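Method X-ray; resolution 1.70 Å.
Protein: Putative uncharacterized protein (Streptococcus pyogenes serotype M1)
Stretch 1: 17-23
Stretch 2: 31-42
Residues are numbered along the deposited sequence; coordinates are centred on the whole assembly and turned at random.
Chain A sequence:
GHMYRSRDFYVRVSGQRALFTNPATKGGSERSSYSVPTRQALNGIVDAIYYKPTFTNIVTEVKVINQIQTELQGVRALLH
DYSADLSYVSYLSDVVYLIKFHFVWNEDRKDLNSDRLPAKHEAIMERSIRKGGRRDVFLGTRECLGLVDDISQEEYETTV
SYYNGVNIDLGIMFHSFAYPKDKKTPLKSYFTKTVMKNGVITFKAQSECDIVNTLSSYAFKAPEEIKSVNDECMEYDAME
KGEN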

# COMPACT_ATOMS: atom_id res chain seq x y z
N ARG A 17 -6.41 9.32 -11.16
CA ARG A 17 -6.87 9.94 -9.92
C ARG A 17 -6.66 8.99 -8.74
O ARG A 17 -6.73 7.75 -8.90
CB ARG A 17 -8.36 10.20 -10.03
CG ARG A 17 -8.69 11.26 -11.11
CD ARG A 17 -8.12 12.62 -10.72
NE ARG A 17 -8.66 13.73 -11.51
CZ ARG A 17 -8.08 14.24 -12.58
NH1 ARG A 17 -6.94 13.73 -13.05
NH2 ARG A 17 -8.68 15.27 -13.21
N ALA A 18 -6.43 9.57 -7.57
CA ALA A 18 -6.32 8.82 -6.30
C ALA A 18 -6.96 9.68 -5.21
O ALA A 18 -6.98 10.93 -5.31
CB ALA A 18 -4.85 8.50 -5.94
N LEU A 19 -7.50 9.00 -4.21
CA LEU A 19 -8.11 9.69 -3.07
C LEU A 19 -7.78 8.88 -1.84
O LEU A 19 -8.51 7.91 -1.52
CB LEU A 19 -9.64 9.82 -3.20
CG LEU A 19 -10.39 10.52 -2.06
CD1 LEU A 19 -9.83 11.93 -1.93
CD2 LEU A 19 -11.92 10.59 -2.27
N PHE A 20 -6.79 9.32 -1.08
CA PHE A 20 -6.38 8.58 0.15
C PHE A 20 -6.92 9.31 1.35
O PHE A 20 -6.48 10.40 1.66
CB PHE A 20 -4.84 8.54 0.15
CG PHE A 20 -4.30 7.79 -1.02
CD1 PHE A 20 -4.73 6.47 -1.26
CD2 PHE A 20 -3.36 8.34 -1.88
CE1 PHE A 20 -4.28 5.76 -2.33
CE2 PHE A 20 -2.90 7.57 -2.96
CZ PHE A 20 -3.35 6.29 -3.16
N THR A 21 -7.92 8.78 2.04
CA THR A 21 -8.48 9.62 3.10
C THR A 21 -8.09 9.09 4.50
O THR A 21 -7.42 8.03 4.66
CB THR A 21 -10.00 9.68 2.96
OG1 THR A 21 -10.47 8.33 2.94
CG2 THR A 21 -10.34 10.33 1.63
N ASN A 22 -8.58 9.81 5.51
CA ASN A 22 -8.42 9.47 6.90
C ASN A 22 -9.78 8.99 7.37
O ASN A 22 -10.66 9.82 7.52
CB ASN A 22 -8.00 10.71 7.69
CG ASN A 22 -8.12 10.51 9.20
OD1 ASN A 22 -8.31 9.39 9.69
ND2 ASN A 22 -8.04 11.60 9.94
N PRO A 23 -9.98 7.66 7.53
CA PRO A 23 -11.28 7.21 8.04
C PRO A 23 -11.42 7.54 9.54
O PRO A 23 -10.91 6.80 10.38
CB PRO A 23 -11.28 5.69 7.74
CG PRO A 23 -10.12 5.44 6.83
CD PRO A 23 -9.12 6.53 7.15
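Stretch 2 31-42: RSSYSVPTRQAL

Stretch 2 (31-42) runs as an extended segment past stretch 1 and then turns into the first residues of a helix at Arg39, which continues beyond Leu42. Leu19 and Ser33 are the register pair, their CA atoms 4.8 Å apart, and the two stretches together bury 564 Å². Phe20 is the centre of the contact: residues from Ser33 to Ala41 gather around its backbone and ring.

Arg31, exposed and poorly ordered, points its CA-to-CB bond toward stretch 1 and has its chi1 at -26°, between wells. Its NH1 lies 3.6 Å from Leu19 CD2, which meets the guanidinium at its edge, near the plane. Ser32, with phi/psi of -119/150, turns its CB away, so its contacts are made by the backbone: its C is 3.9 Å from Leu19 CD1, and its O is 4.0 Å from Thr21 CG2.

The CA-to-CB bond of Ser33 (-78/148) points sideways, chi1 is t, and OG accepts a nearly straight hydrogen bond from Phe20 N (2.9 Å, 174°). The same OG donates to Tyr34 O at 2.7 Å, so the hydroxyl links the backbone of stretch 1 to that of stretch 2. Its CB also packs 3.7 Å from Leu19 CD1. At Tyr34 the bonding passes to the main chain: Tyr34 N donates to Phe20 O (3.0 Å, 168°), leaving Phe20 held through both its N and its O. The Tyr34 side chain, chi1 m, reaches along Thr21 and Asn22; Thr21 O meets the edge of the ring 3.6 Å from Tyr34 CE2, and Asn22 CB lies 3.3 Å from Tyr34 OH, which is hydrogen-bonded elsewhere in the structure.

Ser35 (-78/-15) breaks the extended run and turns its CB away. Val36, extended again at -143/168, also points its CB away but brings its O within 3.6 Å of Phe20 CD2; that carbonyl is buried without a hydrogen-bond partner. Pro37 covers one face of the Phe20 ring, with its CA 3.6 Å from the ring centroid and 18° off the normal, a CH-pi contact, while its CB lies 3.7 Å from Phe20 CZ.

Thr38 caps the helix: its OG1 accepts from Ala41 N at 3.1 Å, and its O accepts from Leu42 N at 3.0 Å. Water 1 joins this cap to stretch 1, donating to Thr21 O at 2.7 Å and lying 2.7 Å from Thr38 OG1. Within the helix, Ala41 directs its CB toward stretch 1, 3.6 Å from Phe20 CD1, extending the apolar packing around that ring.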

# COMPACT_ATOMS: atom_id res chain seq x y z
N ARG A 31 -14.09 15.70 1.17
CA ARG A 31 -12.97 14.78 1.38
C ARG A 31 -11.79 15.32 0.59
O ARG A 31 -11.92 15.66 -0.60
CB ARG A 31 -13.25 13.37 0.84
CG ARG A 31 -14.69 12.87 0.71
CD ARG A 31 -14.67 11.70 -0.27
NE ARG A 31 -15.81 10.78 -0.16
CZ ARG A 31 -15.74 9.46 -0.34
NH1 ARG A 31 -14.58 8.87 -0.63
NH2 ARG A 31 -16.84 8.72 -0.21
N SER A 32 -10.63 15.41 1.21
CA SER A 32 -9.46 15.78 0.45
C SER A 32 -8.48 14.62 0.57
O SER A 32 -8.51 13.89 1.53
CB SER A 32 -8.85 17.09 0.96
OG SER A 32 -8.42 16.98 2.30
N SER A 33 -7.67 14.41 -0.45
CA SER A 33 -6.69 13.36 -0.31
C SER A 33 -5.49 13.80 0.56
O SER A 33 -5.12 14.96 0.53
CB SER A 33 -6.23 12.96 -1.74
OG SER A 33 -5.47 11.82 -1.66
N TYR A 34 -4.87 12.87 1.29
CA TYR A 34 -3.48 13.00 1.73
C TYR A 34 -2.68 13.15 0.50
O TYR A 34 -3.14 12.77 -0.60
CB TYR A 34 -3.04 11.69 2.40
CG TYR A 34 -3.54 11.54 3.85
CD1 TYR A 34 -3.16 12.47 4.84
CD2 TYR A 34 -4.32 10.43 4.22
CE1 TYR A 34 -3.60 12.33 6.19
CE2 TYR A 34 -4.76 10.28 5.57
CZ TYR A 34 -4.37 11.21 6.54
OH TYR A 34 -4.76 11.04 7.87
N SER A 35 -1.46 13.64 0.67
CA SER A 35 -0.63 13.85 -0.49
C SER A 35 0.01 12.59 -1.02
O SER A 35 0.60 12.62 -2.10
CB SER A 35 0.55 14.80 -0.08
OG SER A 35 0.06 16.03 0.43
N VAL A 36 0.01 11.52 -0.22
CA VAL A 36 0.62 10.27 -0.65
C VAL A 36 -0.28 9.13 -0.10
O VAL A 36 -1.15 9.37 0.74
CB VAL A 36 2.08 10.12 -0.14
CG1 VAL A 36 2.98 11.27 -0.65
CG2 VAL A 36 2.10 10.13 1.36
N PRO A 37 -0.05 7.88 -0.56
CA PRO A 37 -0.93 6.82 -0.01
C PRO A 37 -0.76 6.53 1.49
O PRO A 37 0.29 6.79 2.06
CB PRO A 37 -0.59 5.57 -0.85
CG PRO A 37 0.41 6.02 -1.91
CD PRO A 37 0.97 7.36 -1.48
N THR A 38 -1.83 6.11 2.16
CA THR A 38 -1.69 5.56 3.52
C THR A 38 -1.25 4.06 3.41
O THR A 38 -1.48 3.38 2.34
CB THR A 38 -3.02 5.62 4.27
OG1 THR A 38 -3.97 4.91 3.49
CG2 THR A 38 -3.46 7.10 4.49
N ARG A 39 -0.65 3.52 4.48
CA ARG A 39 -0.32 2.10 4.51
C ARG A 39 -1.57 1.26 4.26
O ARG A 39 -1.55 0.28 3.47
CB ARG A 39 0.37 1.66 5.78
CG ARG A 39 1.17 0.39 5.47
CD ARG A 39 1.25 -0.58 6.63
NE ARG A 39 2.50 -1.30 6.52
CZ ARG A 39 2.97 -2.10 7.45
NH1 ARG A 39 2.25 -2.32 8.54
NH2 ARG A 39 4.15 -2.68 7.26
N GLN A 40 -2.64 1.67 4.94
CA GLN A 40 -3.97 1.00 4.71
C GLN A 40 -4.38 0.91 3.21
O GLN A 40 -4.78 -0.15 2.74
CB GLN A 40 -5.10 1.61 5.51
CG GLN A 40 -6.37 0.72 5.62
CD GLN A 40 -6.19 -0.45 6.62
OE1 GLN A 40 -6.62 -0.37 7.80
NE2 GLN A 40 -5.56 -1.55 6.16
N ALA A 41 -4.28 2.00 2.44
CA ALA A 41 -4.70 1.95 1.06
C ALA A 41 -3.75 1.02 0.31
O ALA A 41 -4.19 0.30 -0.61
CB ALA A 41 -4.56 3.32 0.42
N LEU A 42 -2.46 1.04 0.66
CA LEU A 42 -1.55 0.15 -0.03
C LEU A 42 -1.78 -1.34 0.28
O LEU A 42 -1.69 -2.18 -0.67
CB LEU A 42 -0.05 0.46 0.23
CG LEU A 42 0.27 1.91 -0.10
CD1 LEU A 42 1.77 2.21 0.12
CD2 LEU A 42 0.01 2.09 -1.60
O HOH W 1 -6.54 5.59 3.79